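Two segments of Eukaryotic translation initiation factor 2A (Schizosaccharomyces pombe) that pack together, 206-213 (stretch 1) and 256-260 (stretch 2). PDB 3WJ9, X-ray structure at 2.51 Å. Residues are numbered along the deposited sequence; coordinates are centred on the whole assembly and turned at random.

Stretch 1 206-213: PLSQKTFF
Stretch 2 256-260: TGQFD

Residues 206-213 and 256-260 belong to one chain and meet across a small contact that buries 281 Å² in total, both sides summed. The first stretch is largely extended, with a strand that runs as far as Phe212; the second has no regular helix or strand. The two run in broadly the same direction, the CA 207 to 212 and CA 256 to 259 vectors lying 31° apart. In register, Ser208 lies nearest Thr256, their CA atoms 5.0 Å apart.

Pro206 (phi/psi -56/158, C-gamma exo pucker) precedes the contact and stays out of reach. At Leu207 the chain turns a corner, with phi/psi of -112/-18 between more extended neighbours. Its carbonyl accepts the one hydrogen bond between the stretches, from Thr256 N to Leu207 O, at a short 2.6 Å. Thr256 thus joins the contact through its backbone: its CA-to-CB bond points away and its side chain adopts chi1 of -61° (m), with psi at 27°. The Leu207 CA-to-CB bond points sideways, and the side chain takes the m, t rotamer (chi1 -57°, chi2 -171°).

Ser208 returns to an extended conformation (-155/139). Its chi1 is t (162°), and its CB, directed sideways, packs against the backbone, 3.6 Å from Thr256 N. The CA-to-CB bond of Gln209 (-142/93; chi1 t, chi2 t, chi3 45°) points away, and the residue makes no contact.

The CA-to-CB bond of Lys210 (-119/152) points toward the second stretch, and the residue contributes heavily to the contact. Its chi1 is m (-56°), chi2 lies between wells at -25°, and chi3 and chi4 are t (-171° and -154°). This path carries the amino group back to Gly257, where Lys210 NZ lies 3.0 Å from Gly257 CA, a close approach to carbon rather than a polar pairing. Gly257 has phi/psi of 56/41, a positive phi that favours glycine; an ideal CB here would sit 2.9 Å from Lys210 NZ, a clash. Nearer its root, the same side chain meets Phe259: Lys210 CG is 3.4 Å from Phe259 CE1, near the plane of the ring and at its edge.

The CA-to-CB bond of Thr211 (-126/152, chi1 t at -158°) points away again, and its OG1 is hydrogen-bonded elsewhere in the structure. That of Gln258 (-117/123; chi1 t, chi2 145°, chi3 0°) likewise points away, and Gln258 makes no contact, although Gly257 before it and Phe259 after it both do.

Phe212 (-141/149; chi1 m at -59°, chi2 90°) is buried. Its CA-to-CB bond runs sideways, but the ring end comes nearer, as does that of Phe259 (-113/149; chi1 m at -71°, chi2 69°). Phe212 CZ and Phe259 CE2 approach to 3.5 Å. The rings meet rim to rim, with centroids 5.8 Å apart and planes inclined at 42°, neither lying over the face of the other. Beyond this apolar pair the segments part: Phe213 (-111/156, chi1 -45°, chi2 -101°) and Asp260 (phi -157°, chi1 -86°, chi2 -38°) are both out of reach.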

ATOM      1  N   PRO A 206      21.806   2.045  17.903  1.00 69.83           N
ATOM      2  CA  PRO A 206      21.458   2.108  16.480  1.00 59.31           C
ATOM      3  C   PRO A 206      21.955   0.878  15.732  1.00 72.10           C
ATOM      4  O   PRO A 206      22.876   0.206  16.193  1.00 84.22           O
ATOM      5  CB  PRO A 206      22.179   3.368  15.995  1.00 71.40           C
ATOM      6  CG  PRO A 206      22.347   4.199  17.210  1.00 80.43           C
ATOM      7  CD  PRO A 206      22.544   3.240  18.344  1.00 82.60           C
ATOM      8  N   LEU A 207      21.345   0.582  14.594  1.00 75.48           N
ATOM      9  CA  LEU A 207      21.783  -0.542  13.784  1.00 60.36           C
ATOM     10  C   LEU A 207      22.384  -0.024  12.483  1.00 61.34           C
ATOM     11  O   LEU A 207      23.116  -0.734  11.800  1.00 68.84           O
ATOM     12  CB  LEU A 207      20.624  -1.505  13.520  1.00 68.63           C
ATOM     13  CG  LEU A 207      19.943  -2.066  14.772  1.00 66.87           C
ATOM     14  CD1 LEU A 207      18.955  -3.168  14.421  1.00 77.01           C
ATOM     15  CD2 LEU A 207      20.967  -2.569  15.781  1.00 63.88           C
ATOM     16  N   SER A 208      22.081   1.229  12.163  1.00 66.51           N
ATOM     17  CA  SER A 208      22.643   1.893  10.994  1.00 70.76           C
ATOM     18  C   SER A 208      22.631   3.397  11.207  1.00 81.59           C
ATOM     19  O   SER A 208      21.667   3.933  11.735  1.00 72.23           O
ATOM     20  CB  SER A 208      21.857   1.521   9.734  1.00 75.31           C
ATOM     21  OG  SER A 208      22.087   2.436   8.677  1.00 79.14           O
ATOM     22  N   GLN A 209      23.693   4.090  10.813  1.00 82.93           N
ATOM     23  CA  GLN A 209      23.668   5.545  10.910  1.00 92.28           C
ATOM     24  C   GLN A 209      24.372   6.145   9.704  1.00 95.60           C
ATOM     25  O   GLN A 209      25.593   6.284   9.669  1.00 93.02           O
ATOM     26  CB  GLN A 209      24.277   6.024  12.239  1.00 94.27           C
ATOM     27  CG  GLN A 209      24.755   7.484  12.262  1.00 94.16           C
ATOM     28  CD  GLN A 209      24.991   8.002  13.669  1.00101.28           C
ATOM     29  OE1 GLN A 209      25.590   7.321  14.503  1.00 79.26           O
ATOM     30  NE2 GLN A 209      24.486   9.202  13.951  1.00106.84           N
ATOM     31  N   LYS A 210      23.574   6.451   8.686  1.00 85.81           N
ATOM     32  CA  LYS A 210      24.090   6.875   7.389  1.00 85.89           C
ATOM     33  C   LYS A 210      23.592   8.283   7.055  1.00 83.41           C
ATOM     34  O   LYS A 210      22.528   8.698   7.512  1.00 68.44           O
ATOM     35  CB  LYS A 210      23.666   5.884   6.295  1.00 85.91           C
ATOM     36  CG  LYS A 210      24.069   4.409   6.516  1.00 80.51           C
ATOM     37  CD  LYS A 210      25.290   4.195   7.400  1.00 92.97           C
ATOM     38  CE  LYS A 210      25.759   2.759   7.399  1.00 80.85           C
ATOM     39  NZ  LYS A 210      26.479   2.440   8.667  1.00 82.54           N
ATOM     40  N   THR A 211      24.364   9.020   6.265  1.00 82.88           N
ATOM     41  CA  THR A 211      23.951  10.361   5.863  1.00 79.02           C
ATOM     42  C   THR A 211      23.983  10.510   4.339  1.00 75.20           C
ATOM     43  O   THR A 211      24.733   9.815   3.650  1.00 73.20           O
ATOM     44  CB  THR A 211      24.828  11.448   6.535  1.00 81.34           C
ATOM     45  OG1 THR A 211      24.129  12.698   6.548  1.00 71.82           O
ATOM     46  CG2 THR A 211      26.147  11.613   5.823  1.00 77.81           C
ATOM     47  N   PHE A 212      23.137  11.399   3.819  1.00 74.37           N
ATOM     48  CA  PHE A 212      22.962  11.554   2.377  1.00 82.14           C
ATOM     49  C   PHE A 212      22.805  13.017   1.965  1.00 89.56           C
ATOM     50  O   PHE A 212      22.240  13.821   2.698  1.00 95.78           O
ATOM     51  CB  PHE A 212      21.750  10.750   1.900  1.00 89.23           C
ATOM     52  CG  PHE A 212      21.849   9.276   2.180  1.00 94.30           C
ATOM     53  CD1 PHE A 212      21.379   8.750   3.373  1.00 82.66           C
ATOM     54  CD2 PHE A 212      22.415   8.415   1.252  1.00 91.12           C
ATOM     55  CE1 PHE A 212      21.472   7.397   3.637  1.00 78.38           C
ATOM     56  CE2 PHE A 212      22.508   7.059   1.511  1.00 85.87           C
ATOM     57  CZ  PHE A 212      22.036   6.550   2.704  1.00 85.93           C
ATOM     58  N   PHE A 213      23.272  13.338   0.762  1.00 93.47           N
ATOM     59  CA  PHE A 213      23.409  14.721   0.313  1.00 89.27           C
ATOM     60  C   PHE A 213      22.437  15.070  -0.794  1.00 99.13           C
ATOM     61  O   PHE A 213      21.971  14.192  -1.522  1.00107.81           O
ATOM     62  CB  PHE A 213      24.831  14.981  -0.175  1.00 93.18           C
ATOM     63  CG  PHE A 213      25.872  14.430   0.726  1.00 84.48           C
ATOM     64  CD1 PHE A 213      26.536  15.259   1.604  1.00 74.32           C
ATOM     65  CD2 PHE A 213      26.182  13.079   0.710  1.00 77.20           C
ATOM     66  CE1 PHE A 213      27.482  14.754   2.438  1.00 77.19           C
ATOM     67  CE2 PHE A 213      27.124  12.580   1.548  1.00 73.69           C
ATOM     68  CZ  PHE A 213      27.767  13.419   2.411  1.00 76.24           C
ATOM     69  N   THR A 256      22.597  -2.005   9.611  1.00 67.17           N
ATOM     70  CA  THR A 256      23.818  -2.786   9.761  1.00 66.42           C
ATOM     71  C   THR A 256      24.930  -2.275   8.849  1.00 77.27           C
ATOM     72  O   THR A 256      25.818  -3.029   8.454  1.00 76.06           O
ATOM     73  CB  THR A 256      23.573  -4.282   9.484  1.00 75.02           C
ATOM     74  OG1 THR A 256      22.617  -4.795  10.419  1.00 87.86           O
ATOM     75  CG2 THR A 256      24.869  -5.064   9.611  1.00 57.14           C
ATOM     76  N   GLY A 257      24.877  -0.988   8.521  1.00 75.30           N
ATOM     77  CA  GLY A 257      25.917  -0.358   7.730  1.00 77.49           C
ATOM     78  C   GLY A 257      26.177  -1.019   6.390  1.00 95.68           C
ATOM     79  O   GLY A 257      27.328  -1.174   5.985  1.00 98.09           O
ATOM     80  N   GLN A 258      25.110  -1.417   5.702  1.00 99.36           N
ATOM     81  CA  GLN A 258      25.252  -2.076   4.407  1.00 80.32           C
ATOM     82  C   GLN A 258      24.640  -1.287   3.251  1.00 73.23           C
ATOM     83  O   GLN A 258      23.455  -0.961   3.265  1.00 92.16           O
ATOM     84  CB  GLN A 258      24.649  -3.481   4.452  1.00 62.78           C
ATOM     85  CG  GLN A 258      25.127  -4.394   3.337  1.00 55.95           C
ATOM     86  CD  GLN A 258      25.262  -5.835   3.783  1.00 64.91           C
ATOM     87  OE1 GLN A 258      25.003  -6.167   4.938  1.00 54.66           O
ATOM     88  NE2 GLN A 258      25.668  -6.701   2.864  1.00 65.28           N
ATOM     89  N   PHE A 259      25.464  -0.989   2.253  1.00 74.59           N
ATOM     90  CA  PHE A 259      25.010  -0.398   1.002  1.00 80.78           C
ATOM     91  C   PHE A 259      25.208  -1.406  -0.118  1.00 94.49           C
ATOM     92  O   PHE A 259      26.134  -2.213  -0.067  1.00 97.87           O
ATOM     93  CB  PHE A 259      25.779   0.886   0.684  1.00 65.48           C
ATOM     94  CG  PHE A 259      25.440   2.043   1.573  1.00 71.89           C
ATOM     95  CD1 PHE A 259      25.805   2.041   2.905  1.00 75.53           C
ATOM     96  CD2 PHE A 259      24.771   3.145   1.065  1.00 79.15           C
ATOM     97  CE1 PHE A 259      25.499   3.107   3.717  1.00 74.88           C
ATOM     98  CE2 PHE A 259      24.463   4.215   1.872  1.00 82.24           C
ATOM     99  CZ  PHE A 259      24.826   4.198   3.200  1.00 66.07           C
ATOM    100  N   ASP A 260      24.350  -1.354  -1.131  1.00 81.70           N
ATOM    101  CA  ASP A 260      24.494  -2.205  -2.311  1.00 55.24           C
ATOM    102  C   ASP A 260      23.777  -1.602  -3.515  1.00 60.57           C
ATOM    103  O   ASP A 260      23.790  -0.388  -3.715  1.00 64.77           O
ATOM    104  CB  ASP A 260      23.959  -3.614  -2.039  1.00 69.87           C
ATOM    105  CG  ASP A 260      24.998  -4.525  -1.410  1.00 64.56           C
ATOM    106  OD1 ASP A 260      26.185  -4.438  -1.794  1.00 72.53           O
ATOM    107  OD2 ASP A 260      24.626  -5.331  -0.532  1.00 58.08           O
TER